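Local coordinates for protein phosphoribosylaminoimidazole carboxylase, ATPase subunit (Thermotoga maritima, PDB 3AX6) that probably catalyses the ATP-dependent joining of bicarbonate to 5-aminoimidazole ribonucleotide, giving N5-carboxyaminoimidazole ribonucleotide in purine biosynthesis, at residues G10-M16 with T66-L70; Q99-V103 with K138-G142. All coordinates share one frame; numbering follows the deposited sequence.

Interaction 1 of 2, residues G10-M16 with T66-L70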
loop_
_atom_site.group_PDB
_atom_site.type_symbol
_atom_site.label_atom_id
_atom_site.label_comp_id
_atom_site.label_asym_id
_atom_site.label_seq_id
_atom_site.Cartn_x
_atom_site.Cartn_y
_atom_site.Cartn_z
ATOM N N GLY A 10 12.853 -11.673 -3.399
ATOM C CA GLY A 10 12.313 -11.087 -4.611
ATOM C C GLY A 10 11.155 -10.139 -4.357
ATOM O O GLY A 10 10.843 -9.796 -3.208
ATOM N N GLN A 11 10.502 -9.723 -5.438
ATOM C CA GLN A 11 9.384 -8.801 -5.340
ATOM C C GLN A 11 8.249 -9.284 -4.429
ATOM O O GLN A 11 7.666 -8.494 -3.694
ATOM C CB GLN A 11 8.850 -8.492 -6.732
ATOM C CG GLN A 11 7.873 -7.324 -6.749
ATOM C CD GLN A 11 8.392 -6.096 -5.993
ATOM O OE1 GLN A 11 9.570 -5.728 -6.106
ATOM N NE2 GLN A 11 7.508 -5.452 -5.233
ATOM N N LEU A 12 7.923 -10.574 -4.477
ATOM C CA LEU A 12 6.864 -11.099 -3.621
ATOM C C LEU A 12 7.273 -10.929 -2.165
ATOM O O LEU A 12 6.520 -10.398 -1.357
ATOM C CB LEU A 12 6.607 -12.578 -3.916
ATOM C CG LEU A 12 6.020 -12.870 -5.298
ATOM C CD1 LEU A 12 5.957 -14.364 -5.539
ATOM C CD2 LEU A 12 4.635 -12.249 -5.389
ATOM N N GLY A 13 8.478 -11.376 -1.839
ATOM C CA GLY A 13 8.954 -11.254 -0.480
ATOM C C GLY A 13 9.035 -9.812 -0.006
ATOM O O GLY A 13 8.871 -9.532 1.182
ATOM N N LYS A 14 9.297 -8.889 -0.925
ATOM C CA LYS A 14 9.392 -7.487 -0.551
ATOM C C LYS A 14 8.011 -6.993 -0.166
ATOM O O LYS A 14 7.842 -6.331 0.851
ATOM C CB LYS A 14 9.927 -6.653 -1.709
ATOM C CG LYS A 14 9.905 -5.151 -1.449
ATOM C CD LYS A 14 10.507 -4.394 -2.620
ATOM C CE LYS A 14 10.467 -2.895 -2.409
ATOM N NZ LYS A 14 11.282 -2.237 -3.465
HETATM N N MSE A 15 7.021 -7.327 -0.989
HETATM C CA MSE A 15 5.646 -6.923 -0.736
HETATM C C MSE A 15 5.134 -7.554 0.556
HETATM O O MSE A 15 4.366 -6.934 1.287
HETATM C CB MSE A 15 4.777 -7.291 -1.939
HETATM C CG MSE A 15 5.247 -6.578 -3.205
HETATM SE SE MSE A 15 4.400 -7.096 -4.870
HETATM C CE MSE A 15 2.911 -5.876 -4.797
HETATM N N MSE A 16 5.571 -8.778 0.846
HETATM C CA MSE A 16 5.186 -9.455 2.090
HETATM C C MSE A 16 5.873 -8.716 3.245
HETATM O O MSE A 16 5.262 -8.415 4.270
HETATM C CB MSE A 16 5.666 -10.914 2.105
HETATM C CG MSE A 16 4.990 -11.866 1.128
HETATM SE SE MSE A 16 5.841 -13.624 1.159
HETATM C CE MSE A 16 5.862 -13.878 3.048
ATOM N N THR A 66 8.117 -18.634 10.184
ATOM C CA THR A 66 8.860 -18.530 8.944
ATOM C C THR A 66 7.978 -18.915 7.759
ATOM O O THR A 66 7.137 -19.832 7.844
ATOM C CB THR A 66 10.101 -19.441 8.962
ATOM O OG1 THR A 66 10.922 -19.090 10.073
ATOM C CG2 THR A 66 10.919 -19.275 7.685
ATOM N N THR A 67 8.176 -18.198 6.656
ATOM C CA THR A 67 7.437 -18.436 5.429
ATOM C C THR A 67 8.388 -18.228 4.250
ATOM O O THR A 67 9.577 -17.983 4.447
ATOM C CB THR A 67 6.224 -17.491 5.330
ATOM O OG1 THR A 67 5.480 -17.789 4.141
ATOM C CG2 THR A 67 6.675 -16.037 5.325
ATOM N N TYR A 68 7.875 -18.309 3.029
ATOM C CA TYR A 68 8.727 -18.171 1.855
ATOM C C TYR A 68 8.017 -17.560 0.649
ATOM O O TYR A 68 6.788 -17.560 0.578
ATOM C CB TYR A 68 9.293 -19.550 1.504
ATOM C CG TYR A 68 8.296 -20.683 1.686
ATOM C CD1 TYR A 68 7.395 -21.023 0.675
ATOM C CD2 TYR A 68 8.236 -21.400 2.885
ATOM C CE1 TYR A 68 6.459 -22.049 0.852
ATOM C CE2 TYR A 68 7.305 -22.420 3.075
ATOM C CZ TYR A 68 6.417 -22.741 2.054
ATOM O OH TYR A 68 5.478 -23.731 2.247
ATOM N N ASP A 69 8.797 -17.038 -0.298
ATOM C CA ASP A 69 8.216 -16.420 -1.487
ATOM C C ASP A 69 8.491 -17.197 -2.770
ATOM O O ASP A 69 8.198 -16.719 -3.864
ATOM C CB ASP A 69 8.695 -14.959 -1.641
ATOM C CG ASP A 69 10.033 -14.838 -2.353
ATOM O OD1 ASP A 69 10.336 -13.742 -2.862
ATOM O OD2 ASP A 69 10.791 -15.823 -2.406
ATOM N N LEU A 70 9.055 -18.394 -2.629
ATOM C CA LEU A 70 9.342 -19.251 -3.778
ATOM C C LEU A 70 9.324 -20.713 -3.336
ATOM O O LEU A 70 9.411 -21.008 -2.148
ATOM C CB LEU A 70 10.706 -18.909 -4.397
ATOM C CG LEU A 70 11.979 -19.459 -3.746
ATOM C CD1 LEU A 70 13.157 -19.245 -4.685
ATOM C CD2 LEU A 70 12.218 -18.786 -2.410
HETATM O O HOH W 1 9.569 -12.795 -5.484
#

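Interaction 2 of 2, residues Q99-V103 with K138-G142. With ADP (adenosine-5'-diphosphate), chain E.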
loop_
_atom_site.group_PDB
_atom_site.type_symbol
_atom_site.label_atom_id
_atom_site.label_comp_id
_atom_site.label_asym_id
_atom_site.label_seq_id
_atom_site.Cartn_x
_atom_site.Cartn_y
_atom_site.Cartn_z
ATOM N N GLN A 99 5.068 -29.374 -4.881
ATOM C CA GLN A 99 6.269 -29.404 -5.717
ATOM C C GLN A 99 6.288 -30.473 -6.806
ATOM O O GLN A 99 6.919 -30.296 -7.846
ATOM C CB GLN A 99 7.513 -29.588 -4.856
ATOM C CG GLN A 99 7.901 -28.379 -4.044
ATOM C CD GLN A 99 9.352 -28.427 -3.634
ATOM O OE1 GLN A 99 9.828 -29.432 -3.101
ATOM N NE2 GLN A 99 10.069 -27.338 -3.883
ATOM N N ASP A 100 5.623 -31.591 -6.556
ATOM C CA ASP A 100 5.582 -32.669 -7.530
ATOM C C ASP A 100 4.165 -32.761 -8.077
ATOM O O ASP A 100 3.222 -33.099 -7.357
ATOM C CB ASP A 100 6.013 -33.978 -6.869
ATOM C CG ASP A 100 5.860 -35.175 -7.784
ATOM O OD1 ASP A 100 6.379 -36.256 -7.431
ATOM O OD2 ASP A 100 5.215 -35.045 -8.845
ATOM N N LYS A 101 4.023 -32.453 -9.360
ATOM C CA LYS A 101 2.720 -32.460 -9.999
ATOM C C LYS A 101 1.961 -33.769 -9.891
ATOM O O LYS A 101 0.740 -33.759 -9.803
ATOM C CB LYS A 101 2.850 -32.066 -11.467
ATOM C CG LYS A 101 3.278 -30.624 -11.686
ATOM C CD LYS A 101 2.995 -30.192 -13.115
ATOM C CE LYS A 101 3.241 -28.710 -13.302
ATOM N NZ LYS A 101 2.781 -28.255 -14.640
ATOM N N PHE A 102 2.669 -34.894 -9.896
ATOM C CA PHE A 102 1.987 -36.180 -9.797
ATOM C C PHE A 102 1.426 -36.413 -8.398
ATOM O O PHE A 102 0.254 -36.752 -8.240
ATOM C CB PHE A 102 2.916 -37.338 -10.178
ATOM C CG PHE A 102 2.249 -38.681 -10.101
ATOM C CD1 PHE A 102 2.492 -39.535 -9.031
ATOM C CD2 PHE A 102 1.333 -39.069 -11.071
ATOM C CE1 PHE A 102 1.829 -40.752 -8.930
ATOM C CE2 PHE A 102 0.667 -40.283 -10.978
ATOM C CZ PHE A 102 0.914 -41.127 -9.906
ATOM N N VAL A 103 2.261 -36.237 -7.382
ATOM C CA VAL A 103 1.792 -36.415 -6.014
ATOM C C VAL A 103 0.652 -35.421 -5.781
ATOM O O VAL A 103 -0.339 -35.740 -5.118
ATOM C CB VAL A 103 2.927 -36.177 -4.992
ATOM C CG1 VAL A 103 4.041 -37.196 -5.203
ATOM C CG2 VAL A 103 3.473 -34.783 -5.143
ATOM N N LYS A 138 3.373 -33.927 -18.805
ATOM C CA LYS A 138 3.890 -32.912 -17.903
ATOM C C LYS A 138 5.019 -33.446 -17.045
ATOM O O LYS A 138 4.965 -34.578 -16.572
ATOM C CB LYS A 138 2.774 -32.405 -16.987
ATOM C CG LYS A 138 1.643 -31.706 -17.714
ATOM C CD LYS A 138 0.607 -31.176 -16.739
ATOM C CE LYS A 138 -0.306 -30.182 -17.423
ATOM N NZ LYS A 138 -1.311 -29.621 -16.494
ATOM N N ALA A 139 6.041 -32.626 -16.846
ATOM C CA ALA A 139 7.161 -33.024 -16.006
ATOM C C ALA A 139 6.634 -33.094 -14.573
ATOM O O ALA A 139 5.779 -32.294 -14.186
ATOM C CB ALA A 139 8.284 -32.003 -16.105
ATOM N N ARG A 140 7.121 -34.055 -13.792
ATOM C CA ARG A 140 6.679 -34.181 -12.408
ATOM C C ARG A 140 7.199 -33.009 -11.591
ATOM O O ARG A 140 6.469 -32.431 -10.788
ATOM C CB ARG A 140 7.187 -35.480 -11.788
ATOM C CG ARG A 140 6.583 -36.726 -12.380
ATOM C CD ARG A 140 7.004 -37.954 -11.591
ATOM N NE ARG A 140 6.476 -37.929 -10.231
ATOM C CZ ARG A 140 6.519 -38.961 -9.391
ATOM N NH1 ARG A 140 7.074 -40.106 -9.771
ATOM N NH2 ARG A 140 5.997 -38.854 -8.177
ATOM N N LYS A 141 8.465 -32.664 -11.803
ATOM C CA LYS A 141 9.079 -31.565 -11.075
ATOM C C LYS A 141 9.772 -30.534 -11.963
ATOM O O LYS A 141 10.166 -29.468 -11.485
ATOM C CB LYS A 141 10.077 -32.108 -10.047
ATOM C CG LYS A 141 9.429 -32.684 -8.795
ATOM C CD LYS A 141 10.467 -33.001 -7.724
ATOM C CE LYS A 141 9.808 -33.302 -6.382
ATOM N NZ LYS A 141 10.805 -33.594 -5.312
ATOM N N GLY A 142 9.926 -30.838 -13.247
ATOM C CA GLY A 142 10.572 -29.891 -14.138
ATOM C C GLY A 142 11.285 -30.533 -15.311
ATOM O O GLY A 142 11.772 -29.836 -16.203
HETATM P PB ADP E . 3.058 -24.407 -16.239
HETATM O O1B ADP E . 2.139 -23.509 -15.486
HETATM O O2B ADP E . 3.648 -23.603 -17.517
HETATM O O3B ADP E . 4.306 -24.883 -15.216
HETATM P PA ADP E . 0.681 -25.664 -16.962
HETATM O O1A ADP E . 0.055 -26.815 -16.266
HETATM O O2A ADP E . 0.054 -24.294 -16.360
HETATM O O3A ADP E . 2.314 -25.777 -16.767
HETATM O "O5'" ADP E . 0.374 -25.806 -18.555
HETATM C "C5'" ADP E . 0.418 -24.501 -19.154
HETATM C "C4'" ADP E . -0.719 -24.336 -20.169
HETATM O "O4'" ADP E . -0.925 -25.570 -20.930
HETATM C "C3'" ADP E . -2.055 -24.021 -19.473
HETATM O "O3'" ADP E . -2.221 -22.616 -19.227
HETATM C "C2'" ADP E . -3.083 -24.601 -20.441
HETATM O "O2'" ADP E . -3.472 -23.638 -21.423
HETATM C "C1'" ADP E . -2.360 -25.816 -21.053
HETATM N N9 ADP E . -2.761 -27.078 -20.397
HETATM C C8 ADP E . -2.320 -27.569 -19.191
HETATM N N7 ADP E . -2.894 -28.704 -18.924
HETATM C C5 ADP E . -3.737 -29.026 -19.928
HETATM C C6 ADP E . -4.618 -30.109 -20.196
HETATM N N6 ADP E . -4.739 -31.147 -19.301
HETATM N N1 ADP E . -5.334 -30.103 -21.342
HETATM C C2 ADP E . -5.234 -29.105 -22.225
HETATM N N3 ADP E . -4.420 -28.067 -22.011
HETATM C C4 ADP E . -3.664 -27.987 -20.892
#

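Interaction 1 of 2, residues G10-M16 with T66-L70
The carboxylate of D69 meets the N-terminal turn of helix 11-22 at G10 and G13. The setting is the Rossmann-like pre-ATP-grasp domain. Strand 3-7 runs into this helix through a glycine-rich turn, and D69 follows the end of the neighbouring parallel strand 65-68.

The polar part centres on one oxygen. D69 OD1 accepts from G13 N at 3.2 Å through its anti lone pair, with an N-H...O angle of 140°. G10 N gives the same oxygen a weak bond at 3.3 Å. A water adds a third grip: it donates to D69 OD1 and accepts from L12 N, at 2.9 Å each. The first-turn N-H groups of G13 and L12 are thus served, one directly and one through water. The positive end of the helix probably helps hold the carboxylate as an anion. D69 CG lies between backbone N and carbonyl carbon (chi1 85°), which turns the carboxylate to the helix start. G13 has no side chain, and its CA passes close to the D69 carboxylate. T67 OG1 bonds elsewhere, to H89 O and H281 NE2.

The apolar part flanks this. L12 CB lies 3.9 Å from D69 CB, while L12 CD1 approaches the D69 carbonyl. Deeper in, the selenomethionine side chain of M16 bends at its last torsion (chi3 49°). Its CE meets T67 CG2 tip to tip at 3.2 Å, a tight carbon pair.

Interaction 2 of 2, residues Q99-V103 with K138-G142
D100 OD1 receives R140 NH2 at 2.7 Å, the shortest bond of a salt bridge beside the nucleotide site of the ATP-grasp fold. D100 is the N-cap of helix 101-110; R140 follows strand 135-139.

The ion pair is skewed. D100 OD1 offers R140 NH2 its syn lone pair, yet lies 31° out of the guanidinium plane. R140 NE adds weak bonds to both carboxylate oxygens. D100 OD2 also caps the helix, accepting from F102 N at 2.8 Å from above the carboxylate plane. D100 CG stands anti to the backbone N (chi1 174°), which lets one carboxylate serve both the cap and the arginine. With an alanine here, F102 N would probably lose its cap and the R140 guanidinium its anionic mate.

The guanidinium is hemmed in by carbon too. F102 CD1 sits over one of its faces, 3.7 Å from R140 NH2, and V103 CG1 comes to its edge. The backbones are joined where K101 N donates to R140 O at 2.8 Å, in the carbonyl plane.

Two lysines extend from the contact to ADP. The K101 chain passes the A139 carbonyl, and K101 NZ makes a weak bond to the bridging O3A. K138 NZ also pairs with E169, and it donates to adenine N7 at 3.0 Å and to the alpha-phosphate oxygen O1A at 3.1 Å.

Overall arrangement
Interactions 1 and 2 follow one another along the chain, the first closing before the second opens. Their centres are 23 Å apart and their nearest atoms about 7 Å, so they do not touch. Both join the start of a helix to the end of a strand. In interaction 1 the aspartate comes from the strand side and accepts from two N-H groups at the helix start. In interaction 2 it is the helix's own N-cap and accepts from one. Residues 10-16 and 66-70 are largely buried in the Rossmann-like part, away from the annotated sites. Residues 99-103 and 138-142 reach the nucleotide pocket, where K101 and K138 bind ADP with E169, E170, V172 and E177.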